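Local coordinates for protein putative hydroxymethylglutaryl-CoA synthase (Streptococcus mutans, PDB 3SQZ) that probably catalyses the condensation of acetyl-CoA with acetoacetyl-CoA to form hydroxymethylglutaryl-CoA, and binds coenzyme A within a thiolase fold, at residues W247-Y250 with Q251-D255; L320-L323 with L324-Q328. All coordinates share one frame; numbering follows the deposited sequence.

Contact 1: residues W247-Y250 with Q251-D255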
loop_
_atom_site.group_PDB
_atom_site.type_symbol
_atom_site.label_atom_id
_atom_site.label_comp_id
_atom_site.label_asym_id
_atom_site.label_seq_id
_atom_site.Cartn_x
_atom_site.Cartn_y
_atom_site.Cartn_z
ATOM N N TRP A 247 -13.839 15.013 -4.588
ATOM C CA TRP A 247 -13.736 15.888 -3.422
ATOM C C TRP A 247 -14.804 16.982 -3.440
ATOM O O TRP A 247 -15.383 17.311 -2.400
ATOM C CB TRP A 247 -12.325 16.468 -3.329
ATOM C CG TRP A 247 -12.110 17.514 -2.262
ATOM C CD1 TRP A 247 -11.626 18.772 -2.460
ATOM C CD2 TRP A 247 -12.334 17.392 -0.840
ATOM N NE1 TRP A 247 -11.540 19.443 -1.268
ATOM C CE2 TRP A 247 -11.971 18.626 -0.258
ATOM C CE3 TRP A 247 -12.812 16.370 -0.007
ATOM C CZ2 TRP A 247 -12.067 18.867 1.114
ATOM C CZ3 TRP A 247 -12.906 16.615 1.363
ATOM C CH2 TRP A 247 -12.536 17.856 1.905
ATOM N N ALA A 248 -15.082 17.542 -4.614
ATOM C CA ALA A 248 -16.134 18.548 -4.714
ATOM C C ALA A 248 -17.469 17.963 -4.262
ATOM O O ALA A 248 -18.201 18.578 -3.483
ATOM C CB ALA A 248 -16.240 19.081 -6.135
ATOM N N GLU A 249 -17.786 16.769 -4.750
ATOM C CA GLU A 249 -19.059 16.150 -4.421
ATOM C C GLU A 249 -19.106 15.709 -2.956
ATOM O O GLU A 249 -20.156 15.785 -2.315
ATOM C CB GLU A 249 -19.346 14.985 -5.373
ATOM C CG GLU A 249 -20.694 14.298 -5.164
ATOM C CD GLU A 249 -21.893 15.174 -5.496
ATOM O OE1 GLU A 249 -21.729 16.231 -6.145
ATOM O OE2 GLU A 249 -23.014 14.790 -5.100
ATOM N N TYR A 250 -17.966 15.274 -2.423
ATOM C CA TYR A 250 -17.865 14.874 -1.021
ATOM C C TYR A 250 -18.216 16.046 -0.098
ATOM O O TYR A 250 -19.012 15.916 0.834
ATOM C CB TYR A 250 -16.451 14.361 -0.704
ATOM C CG TYR A 250 -16.345 13.723 0.658
ATOM C CD1 TYR A 250 -16.488 12.349 0.810
ATOM C CD2 TYR A 250 -16.107 14.490 1.796
ATOM C CE1 TYR A 250 -16.413 11.755 2.056
ATOM C CE2 TYR A 250 -16.030 13.905 3.046
ATOM C CZ TYR A 250 -16.188 12.538 3.171
ATOM O OH TYR A 250 -16.116 11.947 4.405
ATOM N N GLN A 251 -17.605 17.194 -0.358
ATOM C CA GLN A 251 -17.877 18.391 0.422
ATOM C C GLN A 251 -19.356 18.736 0.418
ATOM O O GLN A 251 -19.909 19.117 1.450
ATOM C CB GLN A 251 -17.068 19.567 -0.115
ATOM C CG GLN A 251 -15.594 19.442 0.168
ATOM C CD GLN A 251 -14.782 20.474 -0.566
ATOM O OE1 GLN A 251 -14.404 20.278 -1.724
ATOM N NE2 GLN A 251 -14.508 21.586 0.101
ATOM N N LYS A 252 -19.993 18.616 -0.745
ATOM C CA LYS A 252 -21.412 18.931 -0.874
ATOM C C LYS A 252 -22.290 17.973 -0.083
ATOM O O LYS A 252 -23.206 18.396 0.612
ATOM C CB LYS A 252 -21.846 18.909 -2.340
ATOM C CG LYS A 252 -21.201 19.973 -3.205
ATOM C CD LYS A 252 -21.709 19.884 -4.636
ATOM C CE LYS A 252 -21.004 20.884 -5.538
ATOM N NZ LYS A 252 -21.157 22.281 -5.038
ATOM N N ARG A 253 -22.026 16.678 -0.207
ATOM C CA ARG A 253 -22.873 15.688 0.443
ATOM C C ARG A 253 -22.730 15.706 1.955
ATOM O O ARG A 253 -23.695 15.443 2.672
ATOM C CB ARG A 253 -22.577 14.290 -0.088
ATOM C CG ARG A 253 -22.967 14.122 -1.532
ATOM C CD ARG A 253 -22.934 12.669 -1.947
ATOM N NE ARG A 253 -23.192 12.543 -3.375
ATOM C CZ ARG A 253 -23.458 11.398 -3.989
ATOM N NH1 ARG A 253 -23.517 10.269 -3.296
ATOM N NH2 ARG A 253 -23.667 11.389 -5.295
ATOM N N PHE A 254 -21.532 16.021 2.439
ATOM C CA PHE A 254 -21.224 15.811 3.852
ATOM C C PHE A 254 -20.935 17.071 4.655
ATOM O O PHE A 254 -20.641 16.994 5.848
ATOM C CB PHE A 254 -20.095 14.792 3.999
ATOM C CG PHE A 254 -20.423 13.464 3.394
ATOM C CD1 PHE A 254 -21.539 12.765 3.823
ATOM C CD2 PHE A 254 -19.638 12.922 2.389
ATOM C CE1 PHE A 254 -21.863 11.541 3.271
ATOM C CE2 PHE A 254 -19.961 11.696 1.827
ATOM C CZ PHE A 254 -21.072 11.002 2.273
ATOM N N ASP A 255 -21.043 18.221 4.001
ATOM C CA ASP A 255 -20.880 19.512 4.667
ATOM C C ASP A 255 -19.550 19.620 5.410
ATOM O O ASP A 255 -19.511 19.916 6.605
ATOM C CB ASP A 255 -22.046 19.784 5.620
ATOM C CG ASP A 255 -22.027 21.195 6.174
ATOM O OD1 ASP A 255 -21.513 22.102 5.484
ATOM O OD2 ASP A 255 -22.530 21.395 7.301
#
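The last two turns of helix 232-254 join Tyr250 to Phe254, Glu249 to Arg253 and Trp247 to Gln251, each pair four residues apart. Phe254 brings the edge of its ring to the face of Tyr250 in a T-shaped pair, with centroids 4.7 Å apart and planes at 58°. CD2 of Phe254 stands over the middle of the Tyr250 ring, 3.4 Å from CE1 of Tyr250. A chi1 of -170° turns the Tyr250 ring to present this face, the two side chains crossing at about a right angle, and its OH is hydrogen-bonded to O of Glu208 in strand 203-213. On the more exposed flank Glu249, bent at chi2, offers the anti lone pair of OE2 to NE of Arg253 in a nearly straight salt bridge of 2.8 Å; the oxygen lies in the guanidinium plane, the carboxylate almost perpendicular to it. Both residues still touch Leu210. Gln251 covers the indole of Trp247, its CG 3.7 Å from the centroid of the six-membered ring in a CH-pi contact and its amide stacked 15° from the ring plane. Tyr250 and Trp247 also pack on Ile349 of strand 346-354. Such i to i+4 pairing is typical of the C-terminal end of a helix packed on a beta-sheet.

Contact 2: residues L320-L323 with L324-Q328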
loop_
_atom_site.group_PDB
_atom_site.type_symbol
_atom_site.label_atom_id
_atom_site.label_comp_id
_atom_site.label_asym_id
_atom_site.label_seq_id
_atom_site.Cartn_x
_atom_site.Cartn_y
_atom_site.Cartn_z
ATOM N N LEU A 320 -0.353 6.971 5.127
ATOM C CA LEU A 320 -0.989 7.159 6.426
ATOM C C LEU A 320 -0.008 6.790 7.552
ATOM O O LEU A 320 0.169 7.531 8.522
ATOM C CB LEU A 320 -2.264 6.318 6.524
ATOM C CG LEU A 320 -2.946 6.313 7.896
ATOM C CD1 LEU A 320 -3.433 7.707 8.329
ATOM C CD2 LEU A 320 -4.094 5.309 7.918
ATOM N N LEU A 321 0.642 5.643 7.415
ATOM C CA LEU A 321 1.595 5.198 8.425
ATOM C C LEU A 321 2.761 6.182 8.569
ATOM O O LEU A 321 3.151 6.547 9.677
ATOM C CB LEU A 321 2.098 3.808 8.059
ATOM C CG LEU A 321 3.029 3.138 9.062
ATOM C CD1 LEU A 321 2.361 2.949 10.424
ATOM C CD2 LEU A 321 3.508 1.815 8.483
ATOM N N SER A 322 3.297 6.622 7.438
ATOM C CA SER A 322 4.372 7.598 7.418
ATOM C C SER A 322 3.939 8.897 8.115
ATOM O O SER A 322 4.682 9.466 8.918
ATOM C CB SER A 322 4.764 7.855 5.966
ATOM O OG SER A 322 5.953 8.617 5.864
ATOM N N LEU A 323 2.732 9.357 7.807
ATOM C CA LEU A 323 2.164 10.528 8.460
ATOM C C LEU A 323 2.117 10.353 9.974
ATOM O O LEU A 323 2.570 11.214 10.727
ATOM C CB LEU A 323 0.753 10.766 7.933
ATOM C CG LEU A 323 -0.066 11.808 8.697
ATOM C CD1 LEU A 323 0.534 13.221 8.556
ATOM C CD2 LEU A 323 -1.519 11.778 8.239
ATOM N N LEU A 324 1.555 9.242 10.436
ATOM C CA LEU A 324 1.355 9.068 11.867
ATOM C C LEU A 324 2.670 8.956 12.618
ATOM O O LEU A 324 2.775 9.410 13.760
ATOM C CB LEU A 324 0.491 7.840 12.148
ATOM C CG LEU A 324 -0.916 7.885 11.554
ATOM C CD1 LEU A 324 -1.734 6.731 12.106
ATOM C CD2 LEU A 324 -1.600 9.223 11.828
ATOM N N GLU A 325 3.668 8.356 11.978
ATOM C CA GLU A 325 4.971 8.141 12.596
ATOM C C GLU A 325 5.915 9.341 12.478
ATOM O O GLU A 325 6.942 9.390 13.150
ATOM C CB GLU A 325 5.620 6.861 12.047
ATOM C CG GLU A 325 4.909 5.628 12.574
ATOM C CD GLU A 325 5.439 4.288 12.081
ATOM O OE1 GLU A 325 6.250 4.235 11.126
ATOM O OE2 GLU A 325 5.023 3.266 12.671
ATOM N N ASN A 326 5.565 10.317 11.647
ATOM C CA ASN A 326 6.468 11.435 11.385
ATOM C C ASN A 326 5.910 12.833 11.597
ATOM O O ASN A 326 6.676 13.783 11.717
ATOM C CB ASN A 326 7.107 11.296 10.006
ATOM C CG ASN A 326 7.996 10.083 9.926
ATOM O OD1 ASN A 326 9.143 10.113 10.369
ATOM N ND2 ASN A 326 7.460 8.989 9.405
ATOM N N SER A 327 4.594 12.979 11.672
ATOM C CA SER A 327 4.042 14.287 12.002
ATOM C C SER A 327 4.384 14.648 13.431
ATOM O O SER A 327 4.313 13.803 14.330
ATOM C CB SER A 327 2.527 14.313 11.846
ATOM O OG SER A 327 2.011 15.536 12.356
ATOM N N GLN A 328 4.722 15.912 13.646
ATOM C CA GLN A 328 5.013 16.392 14.990
ATOM C C GLN A 328 3.838 17.149 15.598
ATOM O O GLN A 328 3.950 17.686 16.704
ATOM C CB GLN A 328 6.294 17.229 14.992
ATOM C CG GLN A 328 7.514 16.415 14.573
ATOM C CD GLN A 328 8.815 17.187 14.681
ATOM O OE1 GLN A 328 9.878 16.604 14.896
ATOM N NE2 GLN A 328 8.736 18.502 14.529
#
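Leu320 and Leu324, one turn apart near the end of helix 315-326, form the tightly packed side of this contact, where CD1 of Leu320 lies 4.1 Å from CG of Leu324. The two side chains slant across each other, and both rest on Ile336 of strand 335-342. Leu323 adds to the same apolar surface, touching Ala263 and Cys265 of strand 263-266, while its CD1 meets CB of Ser327 at 4.0 Å. On another flank Leu321 crosses the extended side chain of Glu325 at a slant, its CD1 being 3.5 Å from OE2 of Glu325. That carboxylate is not left to the leucine alone: OE1 takes a salt bridge from Arg366 and a hydrogen bond from Tyr304, and OE2 is bonded to N of Gln363, a set of partners that would be expected to stabilise its negative charge.

The looser side is the helix end, where apolar packing gives way to polar bonds around the partly exposed Asn326 and Ser327. Asn326 has CG beside its backbone N (chi1 -65°), which folds the amide back along the helix until ND2 reaches the carbonyl O of Ser322 at 2.9 Å. The bond is made in the carbonyl plane, on a lone pair, and lies close to the amide's own plane. Leu323 O receives two donors: Ser327 N at 2.8 Å, and Asn326 N at 3.3 Å from well above the carbonyl plane. Ser327 then leaves helical geometry, and its OG is bonded to the backbone N of Asn329 and of Leu330. The chemistry therefore implies a division of labour, in which Leu320, Leu323 and Leu324 pack the helix on the sheet while side-chain amide and hydroxyl groups take up backbone polar groups as the helix unwinds.

How the contacts relate
Contact 1 and contact 2 show the same problem, the ending of a helix packed on a beta-sheet, in two settings. Their centres are 26 Å apart and their nearest atoms about 14 Å, so neither touches the other. They follow in series along the chain, yet share a sheet and even one strand: both meet 263-266, contact 1 through Phe264, edge-to-face with Trp247, and contact 2 through the flanking Ala263 and Cys265. Contact 1 is peripheral, its centre about 26 Å from that of the chain, and away from the annotated sites. Contact 2 is deeper, its centre about 15 Å from the chain centre, with the Leu320 side chain about 11 Å from that of His267, a predicted proton donor/acceptor.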